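Local coordinates for conserved Protein MTH1675 (PDB 1T57) that binds flavin mononucleotide and magnesium, is related to the C-terminal domain of pyruvate kinase, and is otherwise of unknown function, at residues 128-131 with 132-135. Sequence-based numbering, arbitrary orientation.
Sequences GVTP and VEIM
Glu133 reaches back over the start of its helix to Thr130, where Glu133 OE1 accepts the backbone N-H of Thr130 nearly along its own C-O axis (N to OE1 2.8 Å, 167° at the hydrogen). Thr130, small and hydroxylated, also donates from OG1 to Glu133 OE1, from above the carboxylate plane at 3.0 Å. With CG beside its own backbone N (chi1 -67°) and an extended chain, Glu133 is long enough to carry its carboxylate there; Ser123 of helix 118-126 also bonds OE1. Replaced by an alanine, Glu133 would no longer offer OE1, which is likely to leave the Thr130 N-H and Ser123 hydroxyl without this partner. Pro131, with a phi suited to a first turn and no N-H to satisfy, accepts Ile134 N at its O (3.1 Å). Within the turn the looser side holds Val129 CG1, 4.0 Å from Glu133 OE1, and Pro131, whose first side-chain bond leads away; other subunits pack on both. This is half a capping box, since Glu133 N bonds weakly to Thr130 O, not to the hydroxyl; branched, apolar Val129 and Ile134, crossing at about a right angle (CB to CD1 3.6 Å), add a hydrophobic staple at this helix N-terminus.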
loop_
_atom_site.group_PDB
_atom_site.type_symbol
_atom_site.label_atom_id
_atom_site.label_comp_id
_atom_site.label_asym_id
_atom_site.label_seq_id
_atom_site.Cartn_x
_atom_site.Cartn_y
_atom_site.Cartn_z
ATOM N N GLY A 128 7.935 -3.819 -5.529
ATOM C CA GLY A 128 7.749 -3.820 -4.078
ATOM C C GLY A 128 7.086 -5.085 -3.544
ATOM O O GLY A 128 7.478 -6.199 -3.907
ATOM N N VAL A 129 6.097 -4.914 -2.669
ATOM C CA VAL A 129 5.342 -6.036 -2.121
ATOM C C VAL A 129 3.923 -5.618 -1.876
ATOM O O VAL A 129 3.667 -4.471 -1.498
ATOM C CB VAL A 129 5.851 -6.568 -0.748
ATOM C CG1 VAL A 129 6.661 -7.806 -0.967
ATOM C CG2 VAL A 129 6.608 -5.503 0.023
ATOM N N THR A 130 2.998 -6.553 -2.070
ATOM C CA THR A 130 1.589 -6.280 -1.826
ATOM C C THR A 130 1.314 -6.779 -0.404
ATOM O O THR A 130 2.071 -7.576 0.134
ATOM C CB THR A 130 0.738 -7.028 -2.816
ATOM O OG1 THR A 130 0.855 -8.428 -2.558
ATOM C CG2 THR A 130 1.221 -6.751 -4.220
ATOM N N PRO A 131 0.223 -6.326 0.221
ATOM C CA PRO A 131 -0.092 -6.754 1.587
ATOM C C PRO A 131 -0.090 -8.268 1.867
ATOM O O PRO A 131 0.490 -8.726 2.848
ATOM C CB PRO A 131 -1.454 -6.093 1.830
ATOM C CG PRO A 131 -1.333 -4.831 1.006
ATOM C CD PRO A 131 -0.798 -5.388 -0.271
ATOM N N VAL A 132 -0.736 -9.039 1.004
ATOM C CA VAL A 132 -0.808 -10.474 1.185
ATOM C C VAL A 132 0.555 -11.153 1.191
ATOM O O VAL A 132 0.752 -12.094 1.968
ATOM C CB VAL A 132 -1.751 -11.110 0.125
ATOM C CG1 VAL A 132 -1.544 -10.422 -1.205
ATOM C CG2 VAL A 132 -1.504 -12.597 0.005
ATOM N N GLU A 133 1.496 -10.684 0.365
ATOM C CA GLU A 133 2.853 -11.279 0.321
ATOM C C GLU A 133 3.636 -11.074 1.633
ATOM O O GLU A 133 4.557 -11.842 1.932
ATOM C CB GLU A 133 3.681 -10.703 -0.841
ATOM C CG GLU A 133 3.184 -11.069 -2.245
ATOM C CD GLU A 133 3.820 -10.220 -3.366
ATOM O OE1 GLU A 133 3.673 -8.977 -3.338
ATOM O OE2 GLU A 133 4.460 -10.800 -4.279
ATOM N N ILE A 134 3.281 -10.033 2.394
ATOM C CA ILE A 134 3.927 -9.751 3.668
ATOM C C ILE A 134 3.480 -10.794 4.692
ATOM O O ILE A 134 4.270 -11.231 5.532
ATOM C CB ILE A 134 3.589 -8.323 4.191
ATOM C CG1 ILE A 134 4.490 -7.296 3.529
ATOM C CG2 ILE A 134 3.760 -8.243 5.703
ATOM C CD1 ILE A 134 3.923 -6.711 2.296
HETATM N N MSE A 135 2.219 -11.193 4.623
HETATM C CA MSE A 135 1.702 -12.218 5.523
HETATM C C MSE A 135 2.562 -13.466 5.394
HETATM O O MSE A 135 2.896 -14.112 6.383
HETATM C CB MSE A 135 0.274 -12.563 5.150
HETATM C CG MSE A 135 -0.769 -11.528 5.564
HETATM SE SE MSE A 135 -2.544 -12.012 4.944
HETATM C CE MSE A 135 -2.961 -13.363 6.269
#